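Local coordinates for glycoside hydrolase (Streptococcus pneumoniae serotype 4, PDB 6ORH), which probably acts as an alpha-L-fucosidase of glycoside hydrolase family 29, removing fucose from host-derived carbohydrate antigens, at residues A[220-231]-A[242-253]. The protein carries 2 engineered substitutions. Numbering follows the deposited sequence.
Sequences GDPLWQKVNPDK and QHGDPSGTIFSI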
ATOM      1  N   GLY A 220       6.614  -0.425   4.409  1.00 11.72           N
ATOM      2  CA  GLY A 220       6.421  -0.721   2.992  1.00 11.99           C
ATOM      3  C   GLY A 220       6.212  -2.214   2.706  1.00 12.59           C
ATOM      4  O   GLY A 220       6.408  -3.092   3.555  1.00 11.74           O
ATOM      5  N   ASP A 221       5.780  -2.464   1.459  1.00 12.50           N
ATOM      6  CA  ASP A 221       5.837  -3.798   0.885  1.00 12.34           C
ATOM      7  C   ASP A 221       6.578  -3.623  -0.433  1.00 11.82           C
ATOM      8  O   ASP A 221       6.057  -2.961  -1.330  1.00 13.75           O
ATOM      9  CB  ASP A 221       4.447  -4.418   0.741  1.00 13.13           C
ATOM     10  CG  ASP A 221       4.473  -5.916   0.442  1.00 14.07           C
ATOM     11  OD1 ASP A 221       5.416  -6.581   0.888  1.00 13.94           O
ATOM     12  OD2 ASP A 221       3.529  -6.396  -0.200  1.00 16.00           O
ATOM     13  N   PRO A 222       7.808  -4.140  -0.583  1.00 11.87           N
ATOM     14  CA  PRO A 222       8.444  -5.052   0.367  1.00 11.66           C
ATOM     15  C   PRO A 222       8.925  -4.347   1.635  1.00 10.80           C
ATOM     16  O   PRO A 222       9.145  -3.138   1.622  1.00 11.93           O
ATOM     17  CB  PRO A 222       9.708  -5.527  -0.381  1.00 12.29           C
ATOM     18  CG  PRO A 222      10.004  -4.405  -1.377  1.00 11.69           C
ATOM     19  CD  PRO A 222       8.644  -3.918  -1.779  1.00 11.64           C
ATOM     20  N   LEU A 223       9.055  -5.127   2.722  1.00  9.96           N
ATOM     21  CA  LEU A 223       9.845  -4.688   3.872  1.00  9.91           C
ATOM     22  C   LEU A 223      10.953  -5.700   4.117  1.00 11.55           C
ATOM     23  O   LEU A 223      10.713  -6.767   4.705  1.00 11.12           O
ATOM     24  CB  LEU A 223       8.996  -4.477   5.141  1.00 10.59           C
ATOM     25  CG  LEU A 223       9.845  -4.121   6.386  1.00 10.05           C
ATOM     26  CD1 LEU A 223      10.580  -2.787   6.210  1.00 11.31           C
ATOM     27  CD2 LEU A 223       9.027  -4.138   7.690  1.00 11.48           C
ATOM     28  N   TRP A 224      12.167  -5.351   3.665  1.00 11.11           N
ATOM     29  CA  TRP A 224      13.374  -6.076   4.044  1.00 10.50           C
ATOM     30  C   TRP A 224      13.884  -5.509   5.366  1.00 10.53           C
ATOM     31  O   TRP A 224      14.105  -4.287   5.482  1.00 10.83           O
ATOM     32  CB  TRP A 224      14.433  -5.922   2.933  1.00 11.28           C
ATOM     33  CG  TRP A 224      13.968  -6.493   1.630  1.00 11.59           C
ATOM     34  CD1 TRP A 224      13.445  -5.856   0.530  1.00 11.74           C
ATOM     35  CD2 TRP A 224      14.005  -7.895   1.306  1.00 11.82           C
ATOM     36  NE1 TRP A 224      13.144  -6.770  -0.463  1.00 11.84           N
ATOM     37  CE2 TRP A 224      13.493  -8.021  -0.002  1.00 11.86           C
ATOM     38  CE3 TRP A 224      14.402  -9.038   2.034  1.00 12.31           C
ATOM     39  CZ2 TRP A 224      13.341  -9.270  -0.613  1.00 12.26           C
ATOM     40  CZ3 TRP A 224      14.305 -10.271   1.407  1.00 11.52           C
ATOM     41  CH2 TRP A 224      13.793 -10.364   0.104  1.00 11.86           C
ATOM     42  N   GLN A 225      14.010  -6.375   6.379  1.00 10.18           N
ATOM     43  CA  GLN A 225      14.509  -5.931   7.680  1.00 10.16           C
ATOM     44  C   GLN A 225      16.034  -5.990   7.670  1.00 10.72           C
ATOM     45  O   GLN A 225      16.653  -6.731   8.437  1.00 11.41           O
ATOM     46  CB  GLN A 225      13.906  -6.801   8.799  1.00 11.14           C
ATOM     47  CG  GLN A 225      12.403  -6.613   8.939  1.00 11.32           C
ATOM     48  CD  GLN A 225      12.010  -5.324   9.623  1.00 11.28           C
ATOM     49  OE1 GLN A 225      12.470  -4.226   9.296  1.00 11.50           O
ATOM     50  NE2 GLN A 225      11.122  -5.430  10.611  1.00 12.06           N
ATOM     51  N   LYS A 226      16.625  -5.210   6.766  1.00 10.94           N
ATOM     52  CA  LYS A 226      18.080  -5.187   6.573  1.00 10.66           C
ATOM     53  C   LYS A 226      18.400  -3.948   5.737  1.00 10.73           C
ATOM     54  O   LYS A 226      17.586  -3.547   4.893  1.00 10.99           O
ATOM     55  CB  LYS A 226      18.598  -6.481   5.894  1.00 10.66           C
ATOM     56  CG  LYS A 226      17.928  -6.894   4.587  1.00 10.82           C
ATOM     57  CD  LYS A 226      18.617  -8.142   3.993  1.00 10.88           C
ATOM     58  CE  LYS A 226      17.959  -8.633   2.715  1.00 11.31           C
ATOM     59  NZ  LYS A 226      18.696  -9.803   2.130  1.00 12.40           N
ATOM     60  N   VAL A 227      19.601  -3.387   5.955  1.00 10.91           N
ATOM     61  CA  VAL A 227      20.075  -2.204   5.235  1.00 11.22           C
ATOM     62  C   VAL A 227      21.593  -2.272   5.183  1.00 11.02           C
ATOM     63  O   VAL A 227      22.195  -3.062   5.875  1.00 12.24           O
ATOM     64  CB  VAL A 227      19.665  -0.905   5.963  1.00 12.13           C
ATOM     65  CG1 VAL A 227      18.161  -0.612   5.877  1.00 13.55           C
ATOM     66  CG2 VAL A 227      20.178  -0.836   7.394  1.00 13.21           C
ATOM     67  N   ASN A 228      22.192  -1.393   4.364  1.00 12.40           N
ATOM     68  CA  ASN A 228      23.609  -1.106   4.395  1.00 13.66           C
ATOM     69  C   ASN A 228      23.792   0.192   5.182  1.00 12.96           C
ATOM     70  O   ASN A 228      23.185   1.199   4.819  1.00 13.73           O
ATOM     71  CB  ASN A 228      24.089  -0.972   2.950  1.00 13.53           C
ATOM     72  CG  ASN A 228      25.587  -0.774   2.888  1.00 16.58           C
ATOM     73  OD1 ASN A 228      26.168  -0.149   3.775  1.00 16.05           O
ATOM     74  ND2 ASN A 228      26.219  -1.317   1.849  1.00 16.70           N
ATOM     75  N   PRO A 229      24.556   0.188   6.296  1.00 13.87           N
ATOM     76  CA  PRO A 229      24.667   1.362   7.159  1.00 15.52           C
ATOM     77  C   PRO A 229      25.187   2.581   6.404  1.00 15.40           C
ATOM     78  O   PRO A 229      24.895   3.713   6.780  1.00 15.51           O
ATOM     79  CB  PRO A 229      25.665   0.986   8.261  1.00 17.49           C
ATOM     80  CG  PRO A 229      25.682  -0.531   8.255  1.00 17.42           C
ATOM     81  CD  PRO A 229      25.289  -0.961   6.857  1.00 14.71           C
ATOM     82  N   ASP A 230      25.943   2.358   5.323  1.00 14.58           N
ATOM     83  CA  ASP A 230      26.480   3.480   4.576  1.00 15.95           C
ATOM     84  C   ASP A 230      25.431   4.227   3.763  1.00 16.61           C
ATOM     85  O   ASP A 230      25.729   5.303   3.209  1.00 18.66           O
ATOM     86  CB  ASP A 230      27.637   2.994   3.686  1.00 17.44           C
ATOM     87  CG  ASP A 230      28.943   2.830   4.442  1.00 21.87           C
ATOM     88  OD1 ASP A 230      29.009   3.217   5.633  1.00 27.42           O
ATOM     89  OD2 ASP A 230      29.924   2.378   3.818  1.00 25.70           O
ATOM     90  N   LYS A 231      24.189   3.709   3.706  1.00 14.20           N
ATOM     91  CA  LYS A 231      23.110   4.406   3.044  1.00 13.70           C
ATOM     92  C   LYS A 231      22.077   4.904   4.065  1.00 13.84           C
ATOM     93  O   LYS A 231      20.947   5.205   3.692  1.00 13.39           O
ATOM     94  CB  LYS A 231      22.506   3.488   1.977  1.00 15.12           C
ATOM     95  CG  LYS A 231      23.447   3.297   0.781  1.00 18.38           C
ATOM     96  CD  LYS A 231      22.785   2.811  -0.488  1.00 20.92           C
ATOM     97  CE  LYS A 231      22.489   1.342  -0.369  1.00 21.87           C
ATOM     98  NZ  LYS A 231      21.975   0.793  -1.655  1.00 22.04           N
ATOM     99  N   GLN A 242      11.792   2.751   4.463  1.00 10.38           N
ATOM    100  CA  GLN A 242      10.440   2.192   4.512  1.00 11.56           C
ATOM    101  C   GLN A 242      10.394   0.769   3.960  1.00 11.30           C
ATOM    102  O   GLN A 242       9.518  -0.012   4.346  1.00 10.93           O
ATOM    103  CB  GLN A 242       9.544   3.154   3.731  1.00 13.49           C
ATOM    104  CG  GLN A 242       8.119   2.686   3.474  1.00 14.90           C
ATOM    105  CD  GLN A 242       7.352   3.801   2.782  1.00 15.85           C
ATOM    106  OE1 GLN A 242       6.973   4.792   3.415  1.00 17.04           O
ATOM    107  NE2 GLN A 242       7.130   3.671   1.476  1.00 16.30           N
ATOM    108  N   HIS A 243      11.323   0.446   3.042  1.00 10.93           N
ATOM    109  CA  HIS A 243      11.306  -0.859   2.383  1.00 11.22           C
ATOM    110  C   HIS A 243      12.531  -1.690   2.743  1.00 11.16           C
ATOM    111  O   HIS A 243      12.579  -2.879   2.407  1.00 11.08           O
ATOM    112  CB  HIS A 243      11.269  -0.712   0.852  1.00 11.26           C
ATOM    113  CG  HIS A 243      10.030  -0.056   0.370  1.00 11.60           C
ATOM    114  ND1 HIS A 243       8.832  -0.750   0.225  1.00 11.05           N
ATOM    115  CD2 HIS A 243       9.774   1.225  -0.028  1.00 12.03           C
ATOM    116  CE1 HIS A 243       7.876   0.054  -0.210  1.00 12.05           C
ATOM    117  NE2 HIS A 243       8.427   1.289  -0.351  1.00 12.58           N
ATOM    118  N   GLY A 244      13.535  -1.055   3.369  1.00 10.83           N
ATOM    119  CA  GLY A 244      14.842  -1.677   3.529  1.00 10.67           C
ATOM    120  C   GLY A 244      15.514  -1.979   2.185  1.00 11.41           C
ATOM    121  O   GLY A 244      15.140  -1.446   1.150  1.00 11.82           O
ATOM    122  N   ASP A 245      16.509  -2.867   2.255  1.00 11.21           N
ATOM    123  CA  ASP A 245      17.434  -3.079   1.151  1.00 11.98           C
ATOM    124  C   ASP A 245      17.502  -4.576   0.863  1.00 12.18           C
ATOM    125  O   ASP A 245      17.942  -5.349   1.726  1.00 12.34           O
ATOM    126  CB  ASP A 245      18.805  -2.584   1.568  1.00 12.32           C
ATOM    127  CG  ASP A 245      19.851  -2.535   0.453  1.00 14.06           C
ATOM    128  OD1 ASP A 245      19.656  -3.218  -0.588  1.00 15.83           O
ATOM    129  OD2 ASP A 245      20.855  -1.807   0.654  1.00 14.47           O
ATOM    130  N   PRO A 246      17.084  -5.024  -0.341  1.00 12.69           N
ATOM    131  CA  PRO A 246      17.205  -6.433  -0.688  1.00 12.90           C
ATOM    132  C   PRO A 246      18.623  -6.959  -0.561  1.00 13.63           C
ATOM    133  O   PRO A 246      18.819  -8.165  -0.431  1.00 13.23           O
ATOM    134  CB  PRO A 246      16.794  -6.509  -2.166  1.00 13.61           C
ATOM    135  CG  PRO A 246      16.008  -5.270  -2.421  1.00 16.20           C
ATOM    136  CD  PRO A 246      16.504  -4.239  -1.427  1.00 13.76           C
ATOM    137  N   SER A 247      19.626  -6.063  -0.655  1.00 12.27           N
ATOM    138  CA  SER A 247      21.011  -6.456  -0.514  1.00 12.87           C
ATOM    139  C   SER A 247      21.607  -5.861   0.756  1.00 12.41           C
ATOM    140  O   SER A 247      22.806  -5.631   0.841  1.00 13.29           O
ATOM    141  CB  SER A 247      21.812  -5.997  -1.739  1.00 14.17           C
ATOM    142  OG  SER A 247      21.318  -6.628  -2.924  1.00 16.34           O
ATOM    143  N   GLY A 248      20.782  -5.679   1.805  1.00 12.47           N
ATOM    144  CA  GLY A 248      21.340  -5.135   3.043  1.00 12.23           C
ATOM    145  C   GLY A 248      22.399  -6.017   3.719  1.00 12.55           C
ATOM    146  O   GLY A 248      22.381  -7.247   3.592  1.00 13.16           O
ATOM    147  N   THR A 249      23.346  -5.384   4.445  1.00 13.40           N
ATOM    148  CA  THR A 249      24.499  -6.036   5.056  1.00 13.28           C
ATOM    149  C   THR A 249      24.315  -6.286   6.557  1.00 13.82           C
ATOM    150  O   THR A 249      25.067  -7.088   7.116  1.00 14.09           O
ATOM    151  CB  THR A 249      25.807  -5.272   4.769  1.00 13.86           C
ATOM    152  OG1 THR A 249      25.594  -3.924   5.176  1.00 13.98           O
ATOM    153  CG2 THR A 249      26.139  -5.301   3.294  1.00 15.94           C
ATOM    154  N   ILE A 250      23.385  -5.563   7.221  1.00 13.35           N
ATOM    155  CA  ILE A 250      23.084  -5.757   8.634  1.00 12.72           C
ATOM    156  C   ILE A 250      21.582  -5.984   8.773  1.00 12.19           C
ATOM    157  O   ILE A 250      20.801  -5.453   7.988  1.00 12.19           O
ATOM    158  CB  ILE A 250      23.517  -4.567   9.527  1.00 13.33           C
ATOM    159  CG1 ILE A 250      22.695  -3.315   9.207  1.00 13.51           C
ATOM    160  CG2 ILE A 250      25.022  -4.300   9.359  1.00 13.88           C
ATOM    161  CD1 ILE A 250      22.795  -2.158  10.238  1.00 15.86           C
ATOM    162  N   PHE A 251      21.211  -6.816   9.768  1.00 12.85           N
ATOM    163  CA  PHE A 251      19.791  -6.954  10.107  1.00 12.15           C
ATOM    164  C   PHE A 251      19.351  -5.692  10.846  1.00 11.47           C
ATOM    165  O   PHE A 251      20.037  -5.229  11.770  1.00 12.44           O
ATOM    166  CB  PHE A 251      19.562  -8.215  10.944  1.00 12.93           C
ATOM    167  CG  PHE A 251      18.102  -8.622  11.007  1.00 11.44           C
ATOM    168  CD1 PHE A 251      17.209  -7.931  11.823  1.00 12.30           C
ATOM    169  CD2 PHE A 251      17.600  -9.612  10.179  1.00 12.04           C
ATOM    170  CE1 PHE A 251      15.852  -8.276  11.851  1.00 11.86           C
ATOM    171  CE2 PHE A 251      16.248  -9.960  10.219  1.00 12.03           C
ATOM    172  CZ  PHE A 251      15.370  -9.299  11.057  1.00 12.26           C
ATOM    173  N   SER A 252      18.197  -5.146  10.421  1.00 10.63           N
ATOM    174  CA  SER A 252      17.777  -3.837  10.915  1.00 10.76           C
ATOM    175  C   SER A 252      16.249  -3.856  10.996  1.00 10.47           C
ATOM    176  O   SER A 252      15.614  -4.139   9.981  1.00 10.90           O
ATOM    177  CB  SER A 252      18.247  -2.776   9.902  1.00 10.34           C
ATOM    178  OG  SER A 252      17.645  -1.500  10.207  1.00 11.10           O
ATOM    179  N   ILE A 253      15.694  -3.585  12.191  1.00 10.44           N
ATOM    180  CA  ILE A 253      14.231  -3.468  12.300  1.00 10.05           C
ATOM    181  C   ILE A 253      13.803  -2.043  11.935  1.00 10.45           C
ATOM    182  O   ILE A 253      14.261  -1.100  12.600  1.00  9.82           O
ATOM    183  CB  ILE A 253      13.820  -3.785  13.740  1.00 10.61           C
ATOM    184  CG1 ILE A 253      14.133  -5.247  14.087  1.00 11.52           C
ATOM    185  CG2 ILE A 253      12.350  -3.444  13.991  1.00 10.45           C
ATOM    186  CD1 ILE A 253      13.954  -5.560  15.553  1.00 12.24           C
TER
HETATM  187  O   HOH W   1      24.773  -3.615   0.230  1.00 20.76           O
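Val-227 O accepts two backbone bonds: Ile-250 N meets it almost head-on at 3.1 Å, while Thr-249 N, at 3.0 Å, comes from well above the carbonyl plane. Two successive residues thus face Val-227, a classic beta bulge where the short strand 226-227 runs antiparallel to the start of strand 250-259 in the catalytic domain. Branched residues suit the sheet face here: Val-227 CG2 packs on Ile-250 CG1. Val-227 CG2 also lies 3.7 Å from Ser-252 CB. The backbone of Gly-248, ending the type I turn 245-248, packs directly against that of Lys-226 and Val-227, a closeness that suits a residue without a side chain.

On the other face Lys-226 puts CG between its backbone N and carbonyl carbon (chi1 53°), then runs fully extended to bring NZ within 3.0 Å of Pro-246 O; Gln-437 also binds this ammonium. The same proline lays its CA over the five-membered ring of Trp-224, 3.9 Å from the centroid and 3° off the normal, a CH-pi contact. Gln-225 O sits over the centre of the Phe-251 ring while accepting from Ser-252 N. Toward the start of both segments, His-243 ND1 donates in its ring plane to Pro-222 O at 2.8 Å, which helps to set the ring's rotation, beside the ring of His-411 of the second subunit. That bond implies a proton on ND1, so the imidazole works here as a directional donor, and most of the remaining polar grip comes from main-chain groups.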